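Local coordinates for beta-galactosidase (PDB 6Y2K), which hydrolyses terminal beta-galactoside bonds as a cold-active glycoside hydrolase of family GH42 that assembles into a hexamer, at residues G35-S40 against P73-P78; K176-V181 against P205-D210. All coordinates share one frame; numbering follows the deposited sequence.

Interaction 1. Residues G35-S40 against P73-P78; sequences GEFSWS and PTATPP
With CG anti to its own backbone N (chi1 -158°), the Trp39 side chain swings its indole over the 73-78 loop, whereas Phe37 keeps CG anti to its carbonyl carbon and meets the same loop along one edge. Pro78 sets the CD-CG edge of its ring over one face of the indole: CD stands 3.6 Å from the centroid of the Trp39 five-membered ring, 9° off the ring normal, a CH-pi contact. At the edge of the indole the carbonyl oxygen of Pro73 approaches CE3 of Trp39 at 3.6 Å, close to the ring plane. Thr76 holds OG1 in the crowded position between backbone N and carbonyl carbon, 3.4 Å from CD1 of Phe37 and in the ring plane. A neighbouring subunit helps to enclose this corner, its Trp183 packing on both Phe37 and Thr76.

No direct hydrogen bond joins the two segments. Their backbones touch where CA of Pro73 makes a CA-H...O contact with Glu36 O at 3.2 Å, and two waters supply the polar links. One donates a hydrogen bond to Glu36 O and accepts one from Ala75 N; the other accepts from Trp39 N and Thr76 OG1 and donates to the carbonyl oxygens of Pro73 and Thr76. The segments follow the second and third strands of the TIM barrel, and each contains a type I turn, that of Gly35-Ser38 secured by Ser38 OG bonding to Gly35 O (2.7 Å). Four bonds therefore grip the second water, an integral part of this buried interface that satisfies main-chain groups of both segments.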
loop_
_atom_site.group_PDB
_atom_site.type_symbol
_atom_site.label_atom_id
_atom_site.label_comp_id
_atom_site.label_asym_id
_atom_site.label_seq_id
_atom_site.Cartn_x
_atom_site.Cartn_y
_atom_site.Cartn_z
ATOM N N GLY A 35 0.603 16.555 -52.356
ATOM C CA GLY A 35 -0.584 17.221 -52.919
ATOM C C GLY A 35 -1.896 17.262 -52.142
ATOM O O GLY A 35 -2.765 18.080 -52.468
ATOM N N GLU A 36 -2.050 16.421 -51.119
ATOM C CA GLU A 36 -3.365 16.251 -50.457
ATOM C C GLU A 36 -3.881 17.456 -49.645
ATOM O O GLU A 36 -5.073 17.509 -49.335
ATOM C CB GLU A 36 -3.417 14.949 -49.620
ATOM C CG GLU A 36 -2.834 14.985 -48.198
ATOM C CD GLU A 36 -1.311 15.063 -48.117
ATOM O OE1 GLU A 36 -0.612 15.170 -49.160
ATOM O OE2 GLU A 36 -0.802 15.020 -46.974
ATOM N N PHE A 37 -3.012 18.402 -49.286
ATOM C CA PHE A 37 -3.451 19.625 -48.598
ATOM C C PHE A 37 -3.242 20.909 -49.415
ATOM O O PHE A 37 -3.223 22.007 -48.843
ATOM C CB PHE A 37 -2.739 19.761 -47.239
ATOM C CG PHE A 37 -2.994 18.617 -46.285
ATOM C CD1 PHE A 37 -4.287 18.241 -45.947
ATOM C CD2 PHE A 37 -1.934 17.960 -45.673
ATOM C CE1 PHE A 37 -4.523 17.201 -45.055
ATOM C CE2 PHE A 37 -2.163 16.939 -44.764
ATOM C CZ PHE A 37 -3.456 16.556 -44.456
ATOM N N SER A 38 -3.146 20.788 -50.743
ATOM C CA SER A 38 -2.672 21.897 -51.599
ATOM C C SER A 38 -3.762 22.727 -52.311
ATOM O O SER A 38 -3.428 23.585 -53.125
ATOM C CB SER A 38 -1.643 21.366 -52.627
ATOM O OG SER A 38 -2.229 20.471 -53.564
ATOM N N TRP A 39 -5.043 22.515 -52.000
ATOM C CA TRP A 39 -6.118 23.221 -52.721
ATOM C C TRP A 39 -5.962 24.745 -52.682
ATOM O O TRP A 39 -6.120 25.389 -53.713
ATOM C CB TRP A 39 -7.523 22.799 -52.243
ATOM C CG TRP A 39 -8.662 23.046 -53.228
ATOM C CD1 TRP A 39 -8.790 24.077 -54.125
ATOM C CD2 TRP A 39 -9.862 22.264 -53.363
ATOM N NE1 TRP A 39 -9.974 23.976 -54.810
ATOM C CE2 TRP A 39 -10.653 22.876 -54.365
ATOM C CE3 TRP A 39 -10.354 21.120 -52.724
ATOM C CZ2 TRP A 39 -11.894 22.366 -54.759
ATOM C CZ3 TRP A 39 -11.590 20.615 -53.116
ATOM C CH2 TRP A 39 -12.344 21.237 -54.129
ATOM N N SER A 40 -5.624 25.334 -51.532
ATOM C CA SER A 40 -5.428 26.799 -51.480
ATOM C C SER A 40 -4.230 27.287 -52.316
ATOM O O SER A 40 -4.207 28.447 -52.718
ATOM C CB SER A 40 -5.327 27.332 -50.042
ATOM O OG SER A 40 -4.033 27.160 -49.482
ATOM N N PRO A 73 -6.885 16.786 -53.121
ATOM C CA PRO A 73 -6.821 17.752 -52.028
ATOM C C PRO A 73 -8.143 18.014 -51.283
ATOM O O PRO A 73 -8.301 19.066 -50.649
ATOM C CB PRO A 73 -6.350 19.013 -52.753
ATOM C CG PRO A 73 -7.071 18.925 -54.051
ATOM C CD PRO A 73 -7.006 17.469 -54.424
ATOM N N THR A 74 -9.050 17.044 -51.300
ATOM C CA THR A 74 -10.428 17.259 -50.854
ATOM C C THR A 74 -10.643 17.226 -49.328
ATOM O O THR A 74 -11.744 17.534 -48.860
ATOM C CB THR A 74 -11.386 16.259 -51.533
ATOM O OG1 THR A 74 -10.946 14.919 -51.295
ATOM C CG2 THR A 74 -11.443 16.495 -53.030
ATOM N N ALA A 75 -9.613 16.877 -48.559
ATOM C CA ALA A 75 -9.690 16.898 -47.093
ATOM C C ALA A 75 -9.751 18.307 -46.537
ATOM O O ALA A 75 -10.309 18.519 -45.455
ATOM C CB ALA A 75 -8.498 16.167 -46.485
ATOM N N THR A 76 -9.159 19.254 -47.263
ATOM C CA THR A 76 -9.008 20.631 -46.814
ATOM C C THR A 76 -9.400 21.623 -47.919
ATOM O O THR A 76 -8.536 22.280 -48.498
ATOM C CB THR A 76 -7.559 20.895 -46.334
ATOM O OG1 THR A 76 -6.619 20.310 -47.239
ATOM C CG2 THR A 76 -7.337 20.292 -44.966
ATOM N N PRO A 77 -10.715 21.741 -48.212
ATOM C CA PRO A 77 -11.141 22.738 -49.202
ATOM C C PRO A 77 -10.962 24.177 -48.682
ATOM O O PRO A 77 -10.971 24.388 -47.458
ATOM C CB PRO A 77 -12.619 22.410 -49.427
ATOM C CG PRO A 77 -13.057 21.770 -48.147
ATOM C CD PRO A 77 -11.864 20.989 -47.667
ATOM N N PRO A 78 -10.782 25.157 -49.597
ATOM C CA PRO A 78 -10.483 26.523 -49.150
ATOM C C PRO A 78 -11.688 27.262 -48.576
ATOM O O PRO A 78 -12.828 26.871 -48.825
ATOM C CB PRO A 78 -9.990 27.232 -50.427
ATOM C CG PRO A 78 -9.987 26.218 -51.516
ATOM C CD PRO A 78 -10.824 25.057 -51.066
HETATM O O HOH W 1 -7.040 15.658 -49.146
HETATM O O HOH W 2 -6.545 21.029 -49.812
#

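Interaction 2. Residues K176-V181 against P205-D210; sequences KAWGNV and PSHRLD
One face of the Trp178 indole lies against the first turn of helix 205-233, and its N-H edge points at a carboxylate. Over that face, CA of His207 sits 3.7 Å from the centroid of the six-membered ring, 13° off the normal, while CB of Ser206 covers the five-membered ring less squarely. The imidazole of His207 runs on past the rim: its plane is tilted 20° from that of the indole, and the pair is so strongly offset that little of one ring lies over the other, with CG of His207 3.5 Å from CZ3 of Trp178. At the edge, Trp178 NE1 donates to Asp210 OD2 (2.9 Å, 156° at the hydrogen), the oxygen lying near the indole plane but being met from above the carboxylate plane. This is the junction of two helices in the barrel domain: Gly179, with positive phi, follows helix 171-178 and turns the chain away, and helix 205-233 starts alongside. Tyr168 also bonds to Asp210 OD2, and Lys167 and Arg213 form salt bridges to OD1, so the buried carboxylate is probably kept ionised. A leucine at Trp178 would remove the N-H donor to Asp210 and would probably loosen the cover over Ser206 and His207. A water donates to both Trp178 O and Ser206 OG, and the Ser206 hydroxyl also bonds to Thr503 O.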
loop_
_atom_site.group_PDB
_atom_site.type_symbol
_atom_site.label_atom_id
_atom_site.label_comp_id
_atom_site.label_asym_id
_atom_site.label_seq_id
_atom_site.Cartn_x
_atom_site.Cartn_y
_atom_site.Cartn_z
ATOM N N LYS A 176 -41.580 -1.952 -38.175
ATOM C CA LYS A 176 -41.519 -3.341 -37.748
ATOM C C LYS A 176 -40.085 -3.777 -37.427
ATOM O O LYS A 176 -39.846 -4.419 -36.398
ATOM C CB LYS A 176 -42.119 -4.264 -38.812
ATOM C CG LYS A 176 -42.421 -5.660 -38.284
ATOM C CD LYS A 176 -42.775 -6.637 -39.402
ATOM C CE LYS A 176 -42.799 -8.066 -38.877
ATOM N NZ LYS A 176 -43.213 -9.019 -39.943
ATOM N N ALA A 177 -39.153 -3.435 -38.314
ATOM C CA ALA A 177 -37.731 -3.742 -38.123
ATOM C C ALA A 177 -37.103 -3.077 -36.881
ATOM O O ALA A 177 -36.294 -3.700 -36.197
ATOM C CB ALA A 177 -36.946 -3.374 -39.378
ATOM N N TRP A 178 -37.475 -1.827 -36.606
ATOM C CA TRP A 178 -36.951 -1.069 -35.451
ATOM C C TRP A 178 -37.699 -1.353 -34.129
ATOM O O TRP A 178 -37.225 -0.963 -33.053
ATOM C CB TRP A 178 -37.032 0.444 -35.727
ATOM C CG TRP A 178 -36.076 0.994 -36.740
ATOM C CD1 TRP A 178 -35.376 0.303 -37.693
ATOM C CD2 TRP A 178 -35.745 2.375 -36.928
ATOM N NE1 TRP A 178 -34.606 1.170 -38.438
ATOM C CE2 TRP A 178 -34.823 2.447 -37.994
ATOM C CE3 TRP A 178 -36.121 3.559 -36.280
ATOM C CZ2 TRP A 178 -34.278 3.660 -38.434
ATOM C CZ3 TRP A 178 -35.584 4.770 -36.727
ATOM C CH2 TRP A 178 -34.679 4.809 -37.793
ATOM N N GLY A 179 -38.875 -1.985 -34.200
ATOM C CA GLY A 179 -39.719 -2.181 -33.019
ATOM C C GLY A 179 -40.287 -0.883 -32.450
ATOM O O GLY A 179 -40.379 -0.717 -31.227
ATOM N N ASN A 180 -40.724 0.014 -33.337
ATOM C CA ASN A 180 -41.130 1.372 -32.944
ATOM C C ASN A 180 -42.467 1.455 -32.198
ATOM O O ASN A 180 -42.861 2.547 -31.770
ATOM C CB ASN A 180 -41.124 2.318 -34.154
ATOM C CG ASN A 180 -39.719 2.714 -34.586
ATOM O OD1 ASN A 180 -38.768 2.668 -33.788
ATOM N ND2 ASN A 180 -39.579 3.118 -35.855
ATOM N N VAL A 181 -43.154 0.324 -32.025
ATOM C CA VAL A 181 -44.252 0.251 -31.048
ATOM C C VAL A 181 -43.772 0.641 -29.639
ATOM O O VAL A 181 -44.512 1.266 -28.861
ATOM C CB VAL A 181 -44.918 -1.149 -31.040
ATOM C CG1 VAL A 181 -43.963 -2.230 -30.537
ATOM C CG2 VAL A 181 -46.201 -1.122 -30.210
ATOM N N PRO A 205 -31.729 1.651 -30.458
ATOM C CA PRO A 205 -30.489 1.140 -31.053
ATOM C C PRO A 205 -30.576 0.818 -32.559
ATOM O O PRO A 205 -29.554 0.904 -33.247
ATOM C CB PRO A 205 -30.185 -0.120 -30.223
ATOM C CG PRO A 205 -31.472 -0.464 -29.533
ATOM C CD PRO A 205 -32.119 0.863 -29.271
ATOM N N SER A 206 -31.768 0.456 -33.052
ATOM C CA SER A 206 -31.993 0.225 -34.490
ATOM C C SER A 206 -31.800 1.501 -35.300
ATOM O O SER A 206 -31.228 1.481 -36.385
ATOM C CB SER A 206 -33.407 -0.309 -34.750
ATOM O OG SER A 206 -33.665 -1.483 -33.999
ATOM N N HIS A 207 -32.308 2.597 -34.749
ATOM C CA HIS A 207 -32.174 3.945 -35.297
ATOM C C HIS A 207 -30.699 4.346 -35.372
ATOM O O HIS A 207 -30.222 4.815 -36.411
ATOM C CB HIS A 207 -32.986 4.892 -34.394
ATOM C CG HIS A 207 -33.036 6.319 -34.844
ATOM N ND1 HIS A 207 -33.634 7.300 -34.082
ATOM C CD2 HIS A 207 -32.573 6.938 -35.958
ATOM C CE1 HIS A 207 -33.540 8.458 -34.709
ATOM N NE2 HIS A 207 -32.900 8.267 -35.848
ATOM N N ARG A 208 -29.977 4.136 -34.276
ATOM C CA ARG A 208 -28.567 4.508 -34.218
ATOM C C ARG A 208 -27.703 3.644 -35.132
ATOM O O ARG A 208 -26.757 4.155 -35.743
ATOM C CB ARG A 208 -28.049 4.442 -32.782
ATOM C CG ARG A 208 -28.689 5.472 -31.854
ATOM C CD ARG A 208 -28.304 5.247 -30.399
ATOM N NE ARG A 208 -26.870 5.416 -30.188
ATOM C CZ ARG A 208 -26.172 4.945 -29.155
ATOM N NH1 ARG A 208 -24.859 5.179 -29.107
ATOM N NH2 ARG A 208 -26.739 4.210 -28.201
ATOM N N LEU A 209 -28.021 2.350 -35.226
ATOM C CA LEU A 209 -27.251 1.441 -36.082
ATOM C C LEU A 209 -27.434 1.739 -37.582
ATOM O O LEU A 209 -26.444 1.823 -38.334
ATOM C CB LEU A 209 -27.588 -0.024 -35.768
ATOM C CG LEU A 209 -26.786 -1.082 -36.528
ATOM C CD1 LEU A 209 -25.286 -0.885 -36.367
ATOM C CD2 LEU A 209 -27.176 -2.476 -36.068
ATOM N N ASP A 210 -28.685 1.890 -38.013
ATOM C CA ASP A 210 -28.980 2.317 -39.393
ATOM C C ASP A 210 -28.366 3.689 -39.715
ATOM O O ASP A 210 -27.872 3.895 -40.836
ATOM C CB ASP A 210 -30.492 2.337 -39.668
ATOM C CG ASP A 210 -31.049 0.975 -40.077
ATOM O OD1 ASP A 210 -30.284 0.017 -40.329
ATOM O OD2 ASP A 210 -32.288 0.874 -40.175
HETATM O O HOH W 3 -34.874 -2.849 -31.863
#

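Overall arrangement
Both segments of interaction 1 precede those of interaction 2 in the sequence, and both interactions belong to the TIM-barrel part of the enzyme. Their centres lie 38 Å apart and their nearest atoms about 23 Å, so they do not touch. Interaction 1 joins the loops that follow barrel strands 29-34 and 67-71, whereas interaction 2 pairs the end of helix 171-178 with the start of helix 205-233, which leads into strand 238-244. That long helix spans part of the distance: Gln226, further along it, bonds to Thr74 of interaction 1. Each site also meets a different neighbouring subunit, so both sit at interfaces of the hexamer.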